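Local atomic coordinates of beta-glucosidase (Saccharopolyspora erythraea D, PDB entry 5M6G), a protein that probably hydrolyses terminal, non-reducing beta-D-glucosyl residues, releasing beta-D-glucose, as a family 3 glycosyl hydrolase. Residues Gln102-Leu116 with Leu382-Pro394. Numbering follows the deposited sequence.
Sequences QAWADMYDSYQRAAL and LFERPFAQRDLLP
The guanidinium of Arg390 has the methyl of Ala105 over one face. Its edge takes Asp106 and Asp109, with CG of Gln102 near the same plane. Arg390 NH1 and NH2 both donate to Asp106 OD1, at 2.9 and 2.8 Å, a bent end-on grip on a single oxygen. Arg390 NH2 also forms a salt bridge with Asp109 OD2 at 2.9 Å, nearly straight (172°), from above the carboxylate plane. The extended Arg390 chain carries the group up to the helix. A water accepts from Arg390 NE and donates to Ala388 O, so four bonds in all help fix the guanidinium edge. The other oxygen, Asp109 OD1, takes the backbone N of Ala388 at 2.8 Å through its syn lone pair. The edge of the Phe387 ring faces Asp109 OD1. Leu116 CD1 approaches Phe387 CZ to 3.4 Å, and Arg113 CG packs against the same end of the ring. Pro386 O sits at the edge of the Tyr108 ring and accepts from Gln112 NE2 at 3.3 Å; the bend in the Gln112 chain (chi2 61°) helps bring the amide there. Tyr108 OH bonds Asp175, a magnesium ligand, and Gln112 OE1 bonds Leu124 N. A salt-bridge network of one arginine and two aspartates about one helical turn apart thus ties loop 382-394 to helix 101-116 of the family 3 TIM-barrel-type domain, beside a magnesium site.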
loop_
_atom_site.group_PDB
_atom_site.type_symbol
_atom_site.label_atom_id
_atom_site.label_comp_id
_atom_site.label_asym_id
_atom_site.label_seq_id
_atom_site.Cartn_x
_atom_site.Cartn_y
_atom_site.Cartn_z
ATOM N N GLN A 102 6.136 -16.604 12.911
ATOM C CA GLN A 102 5.439 -17.579 13.750
ATOM C C GLN A 102 4.554 -16.895 14.787
ATOM O O GLN A 102 3.436 -17.351 15.060
ATOM C CB GLN A 102 6.442 -18.495 14.456
ATOM C CG GLN A 102 5.733 -19.579 15.256
ATOM C CD GLN A 102 6.534 -20.092 16.428
ATOM O OE1 GLN A 102 7.763 -20.139 16.380
ATOM N NE2 GLN A 102 5.837 -20.479 17.500
ATOM N N ALA A 103 5.049 -15.818 15.400
ATOM C CA ALA A 103 4.264 -15.141 16.426
ATOM C C ALA A 103 3.016 -14.478 15.846
ATOM O O ALA A 103 1.983 -14.401 16.531
ATOM C CB ALA A 103 5.126 -14.116 17.157
ATOM N N TRP A 104 3.085 -13.985 14.605
ATOM C CA TRP A 104 1.868 -13.500 13.951
ATOM C C TRP A 104 0.874 -14.635 13.750
ATOM O O TRP A 104 -0.328 -14.469 13.987
ATOM C CB TRP A 104 2.189 -12.857 12.603
ATOM C CG TRP A 104 2.718 -11.467 12.663
ATOM C CD1 TRP A 104 4.007 -11.087 12.907
ATOM C CD2 TRP A 104 1.974 -10.260 12.450
ATOM N NE1 TRP A 104 4.111 -9.714 12.869
ATOM C CE2 TRP A 104 2.876 -9.184 12.590
ATOM C CE3 TRP A 104 0.626 -9.984 12.165
ATOM C CZ2 TRP A 104 2.482 -7.856 12.444
ATOM C CZ3 TRP A 104 0.233 -8.654 12.024
ATOM C CH2 TRP A 104 1.158 -7.611 12.167
ATOM N N ALA A 105 1.352 -15.797 13.294
ATOM C CA ALA A 105 0.444 -16.926 13.113
ATOM C C ALA A 105 -0.177 -17.350 14.440
ATOM O O ALA A 105 -1.375 -17.658 14.502
ATOM C CB ALA A 105 1.170 -18.099 12.459
ATOM N N ASP A 106 0.622 -17.364 15.514
ATOM C CA ASP A 106 0.091 -17.678 16.837
ATOM C C ASP A 106 -0.980 -16.675 17.250
ATOM O O ASP A 106 -2.040 -17.053 17.762
ATOM C CB ASP A 106 1.218 -17.696 17.869
ATOM C CG ASP A 106 2.155 -18.856 17.684
ATOM O OD1 ASP A 106 1.808 -19.796 16.931
ATOM O OD2 ASP A 106 3.245 -18.826 18.297
ATOM N N MET A 107 -0.707 -15.383 17.049
ATOM C CA MET A 107 -1.679 -14.360 17.412
ATOM C C MET A 107 -2.984 -14.561 16.653
ATOM O O MET A 107 -4.071 -14.529 17.241
ATOM C CB MET A 107 -1.108 -12.972 17.123
ATOM C CG MET A 107 -2.061 -11.822 17.484
ATOM S SD MET A 107 -1.356 -10.249 16.962
ATOM C CE MET A 107 -1.532 -10.370 15.186
ATOM N N TYR A 108 -2.884 -14.776 15.339
ATOM C CA TYR A 108 -4.068 -15.010 14.521
ATOM C C TYR A 108 -4.871 -16.204 15.035
ATOM O O TYR A 108 -6.084 -16.107 15.238
ATOM C CB TYR A 108 -3.661 -15.223 13.063
ATOM C CG TYR A 108 -4.848 -15.522 12.183
ATOM C CD1 TYR A 108 -5.545 -14.495 11.553
ATOM C CD2 TYR A 108 -5.307 -16.828 12.025
ATOM C CE1 TYR A 108 -6.657 -14.771 10.761
ATOM C CE2 TYR A 108 -6.407 -17.107 11.258
ATOM C CZ TYR A 108 -7.077 -16.080 10.623
ATOM O OH TYR A 108 -8.169 -16.372 9.851
ATOM N N ASP A 109 -4.204 -17.350 15.239
ATOM C CA ASP A 109 -4.905 -18.545 15.701
ATOM C C ASP A 109 -5.551 -18.330 17.058
ATOM O O ASP A 109 -6.600 -18.920 17.349
ATOM C CB ASP A 109 -3.943 -19.731 15.773
ATOM C CG ASP A 109 -3.580 -20.266 14.412
ATOM O OD1 ASP A 109 -4.196 -19.830 13.420
ATOM O OD2 ASP A 109 -2.688 -21.134 14.336
ATOM N N SER A 110 -4.935 -17.510 17.907
ATOM C CA SER A 110 -5.516 -17.228 19.214
ATOM C C SER A 110 -6.850 -16.498 19.067
ATOM O O SER A 110 -7.846 -16.855 19.712
ATOM C CB SER A 110 -4.528 -16.413 20.043
ATOM O OG SER A 110 -5.085 -16.037 21.281
ATOM N N TYR A 111 -6.894 -15.476 18.210
ATOM C CA TYR A 111 -8.166 -14.798 17.960
ATOM C C TYR A 111 -9.186 -15.759 17.365
ATOM O O TYR A 111 -10.356 -15.774 17.773
ATOM C CB TYR A 111 -7.948 -13.606 17.032
ATOM C CG TYR A 111 -7.514 -12.347 17.745
ATOM C CD1 TYR A 111 -8.444 -11.552 18.394
ATOM C CD2 TYR A 111 -6.168 -11.947 17.759
ATOM C CE1 TYR A 111 -8.074 -10.395 19.044
ATOM C CE2 TYR A 111 -5.787 -10.780 18.413
ATOM C CZ TYR A 111 -6.747 -10.013 19.057
ATOM O OH TYR A 111 -6.413 -8.845 19.707
ATOM N N GLN A 112 -8.749 -16.598 16.430
ATOM C CA GLN A 112 -9.675 -17.491 15.749
ATOM C C GLN A 112 -10.261 -18.525 16.705
ATOM O O GLN A 112 -11.467 -18.802 16.657
ATOM C CB GLN A 112 -8.964 -18.165 14.580
ATOM C CG GLN A 112 -9.884 -18.800 13.577
ATOM C CD GLN A 112 -10.805 -17.786 12.928
ATOM O OE1 GLN A 112 -11.851 -17.466 13.477
ATOM N NE2 GLN A 112 -10.416 -17.270 11.763
ATOM N N ARG A 113 -9.437 -19.092 17.598
ATOM C CA ARG A 113 -9.965 -20.061 18.561
ATOM C C ARG A 113 -11.122 -19.477 19.365
ATOM O O ARG A 113 -12.138 -20.153 19.600
ATOM C CB ARG A 113 -8.856 -20.535 19.510
ATOM C CG ARG A 113 -7.865 -21.517 18.904
ATOM C CD ARG A 113 -7.063 -22.214 20.004
ATOM N NE ARG A 113 -6.166 -21.274 20.655
ATOM C CZ ARG A 113 -4.947 -20.986 20.209
ATOM N NH1 ARG A 113 -4.470 -21.583 19.122
ATOM N NH2 ARG A 113 -4.198 -20.101 20.855
ATOM N N ALA A 114 -10.987 -18.222 19.802
ATOM C CA ALA A 114 -12.047 -17.590 20.578
ATOM C C ALA A 114 -13.290 -17.352 19.731
ATOM O O ALA A 114 -14.413 -17.641 20.171
ATOM C CB ALA A 114 -11.546 -16.284 21.185
ATOM N N ALA A 115 -13.113 -16.851 18.504
ATOM C CA ALA A 115 -14.258 -16.644 17.617
ATOM C C ALA A 115 -14.996 -17.951 17.340
ATOM O O ALA A 115 -16.231 -17.984 17.310
ATOM C CB ALA A 115 -13.795 -16.006 16.305
ATOM N N LEU A 116 -14.256 -19.041 17.142
ATOM C CA LEU A 116 -14.877 -20.326 16.851
ATOM C C LEU A 116 -15.647 -20.906 18.033
ATOM O O LEU A 116 -16.404 -21.861 17.837
ATOM C CB LEU A 116 -13.815 -21.334 16.399
ATOM C CG LEU A 116 -13.062 -21.075 15.088
ATOM C CD1 LEU A 116 -11.972 -22.115 14.891
ATOM C CD2 LEU A 116 -13.970 -21.050 13.887
ATOM N N LEU A 382 -13.086 -19.924 5.376
ATOM C CA LEU A 382 -12.828 -19.793 6.809
ATOM C C LEU A 382 -13.674 -20.746 7.640
ATOM O O LEU A 382 -13.285 -21.091 8.764
ATOM C CB LEU A 382 -13.083 -18.352 7.258
ATOM C CG LEU A 382 -12.052 -17.343 6.739
ATOM C CD1 LEU A 382 -12.447 -15.912 7.122
ATOM C CD2 LEU A 382 -10.667 -17.679 7.272
ATOM N N PHE A 383 -14.838 -21.155 7.133
ATOM C CA PHE A 383 -15.670 -22.090 7.881
ATOM C C PHE A 383 -15.135 -23.514 7.806
ATOM O O PHE A 383 -15.549 -24.362 8.603
ATOM C CB PHE A 383 -17.119 -22.058 7.368
ATOM C CG PHE A 383 -17.896 -20.830 7.773
ATOM C CD1 PHE A 383 -17.754 -19.633 7.082
ATOM C CD2 PHE A 383 -18.795 -20.882 8.830
ATOM C CE1 PHE A 383 -18.486 -18.505 7.445
ATOM C CE2 PHE A 383 -19.530 -19.761 9.200
ATOM C CZ PHE A 383 -19.378 -18.573 8.513
ATOM N N GLU A 384 -14.239 -23.794 6.863
ATOM C CA GLU A 384 -13.599 -25.095 6.715
ATOM C C GLU A 384 -12.165 -25.102 7.227
ATOM O O GLU A 384 -11.749 -26.071 7.868
ATOM C CB GLU A 384 -13.610 -25.526 5.241
ATOM C CG GLU A 384 -14.929 -26.132 4.765
ATOM C CD GLU A 384 -16.075 -25.139 4.780
ATOM O OE1 GLU A 384 -16.060 -24.167 3.994
ATOM O OE2 GLU A 384 -16.998 -25.327 5.595
ATOM N N ARG A 385 -11.412 -24.027 6.978
ATOM C CA ARG A 385 -9.979 -23.941 7.293
ATOM C C ARG A 385 -9.710 -22.602 7.963
ATOM O O ARG A 385 -9.247 -21.654 7.315
ATOM C CB ARG A 385 -9.130 -24.084 6.028
ATOM C CG ARG A 385 -9.234 -25.444 5.359
ATOM C CD ARG A 385 -8.703 -25.412 3.931
ATOM N NE ARG A 385 -9.602 -24.681 3.040
ATOM C CZ ARG A 385 -10.743 -25.176 2.567
ATOM N NH1 ARG A 385 -11.129 -26.406 2.898
ATOM N NH2 ARG A 385 -11.500 -24.445 1.764
ATOM N N PRO A 386 -10.011 -22.477 9.255
ATOM C CA PRO A 386 -9.924 -21.161 9.903
ATOM C C PRO A 386 -8.530 -20.734 10.350
ATOM O O PRO A 386 -8.348 -19.551 10.664
ATOM C CB PRO A 386 -10.850 -21.324 11.117
ATOM C CG PRO A 386 -10.807 -22.768 11.410
ATOM C CD PRO A 386 -10.771 -23.436 10.073
ATOM N N PHE A 387 -7.551 -21.630 10.404
ATOM C CA PHE A 387 -6.301 -21.341 11.091
ATOM C C PHE A 387 -5.169 -21.048 10.111
ATOM O O PHE A 387 -5.262 -21.275 8.904
ATOM C CB PHE A 387 -5.919 -22.501 12.018
ATOM C CG PHE A 387 -6.899 -22.714 13.141
ATOM C CD1 PHE A 387 -7.018 -21.777 14.163
ATOM C CD2 PHE A 387 -7.689 -23.853 13.188
ATOM C CE1 PHE A 387 -7.918 -21.973 15.202
ATOM C CE2 PHE A 387 -8.586 -24.042 14.210
ATOM C CZ PHE A 387 -8.707 -23.101 15.218
ATOM N N ALA A 388 -4.079 -20.531 10.662
ATOM C CA ALA A 388 -2.939 -20.163 9.841
ATOM C C ALA A 388 -2.370 -21.385 9.134
ATOM O O ALA A 388 -2.293 -22.476 9.701
ATOM C CB ALA A 388 -1.866 -19.495 10.702
ATOM N N GLN A 389 -1.965 -21.186 7.882
ATOM C CA GLN A 389 -1.383 -22.236 7.047
ATOM C C GLN A 389 0.122 -22.255 7.287
ATOM O O GLN A 389 0.907 -21.656 6.552
ATOM C CB GLN A 389 -1.684 -21.962 5.583
ATOM C CG GLN A 389 -3.082 -22.283 5.157
ATOM C CD GLN A 389 -3.529 -21.302 4.109
ATOM O OE1 GLN A 389 -4.273 -20.353 4.376
ATOM N NE2 GLN A 389 -2.981 -21.456 2.931
ATOM N N ARG A 390 0.532 -22.958 8.337
ATOM C CA ARG A 390 1.937 -22.842 8.710
ATOM C C ARG A 390 2.881 -23.527 7.731
ATOM O O ARG A 390 4.086 -23.263 7.786
ATOM C CB ARG A 390 2.129 -23.372 10.121
ATOM C CG ARG A 390 1.435 -22.466 11.098
ATOM C CD ARG A 390 1.409 -23.034 12.464
ATOM N NE ARG A 390 0.523 -22.258 13.317
ATOM C CZ ARG A 390 0.947 -21.413 14.244
ATOM N NH1 ARG A 390 2.253 -21.233 14.432
ATOM N NH2 ARG A 390 0.071 -20.761 14.985
ATOM N N ASP A 391 2.375 -24.373 6.827
ATOM C CA ASP A 391 3.220 -24.902 5.761
ATOM C C ASP A 391 3.831 -23.798 4.909
ATOM O O ASP A 391 4.816 -24.049 4.208
ATOM C CB ASP A 391 2.429 -25.832 4.843
ATOM C CG ASP A 391 2.084 -27.148 5.497
ATOM O OD1 ASP A 391 2.742 -27.512 6.498
ATOM O OD2 ASP A 391 1.156 -27.823 4.993
ATOM N N LEU A 392 3.257 -22.594 4.936
ATOM C CA LEU A 392 3.730 -21.488 4.113
ATOM C C LEU A 392 4.736 -20.589 4.823
ATOM O O LEU A 392 5.306 -19.698 4.180
ATOM C CB LEU A 392 2.538 -20.644 3.644
ATOM C CG LEU A 392 1.576 -21.314 2.658
ATOM C CD1 LEU A 392 0.402 -20.388 2.345
ATOM C CD2 LEU A 392 2.297 -21.716 1.376
ATOM N N LEU A 393 4.954 -20.786 6.124
ATOM C CA LEU A 393 5.933 -19.972 6.839
ATOM C C LEU A 393 7.325 -20.004 6.211
ATOM O O LEU A 393 8.004 -18.960 6.241
ATOM C CB LEU A 393 5.988 -20.402 8.312
ATOM C CG LEU A 393 4.810 -19.947 9.180
ATOM C CD1 LEU A 393 4.779 -20.680 10.521
ATOM C CD2 LEU A 393 4.835 -18.429 9.380
ATOM N N PRO A 394 7.812 -21.114 5.637
ATOM C CA PRO A 394 9.138 -21.058 4.990
ATOM C C PRO A 394 9.205 -20.128 3.789
ATOM O O PRO A 394 10.316 -19.769 3.371
ATOM C CB PRO A 394 9.396 -22.518 4.582
ATOM C CG PRO A 394 8.581 -23.316 5.529
ATOM C CD PRO A 394 7.329 -22.503 5.736
HETATM O O HOH W 1 -2.114 -22.758 12.465
#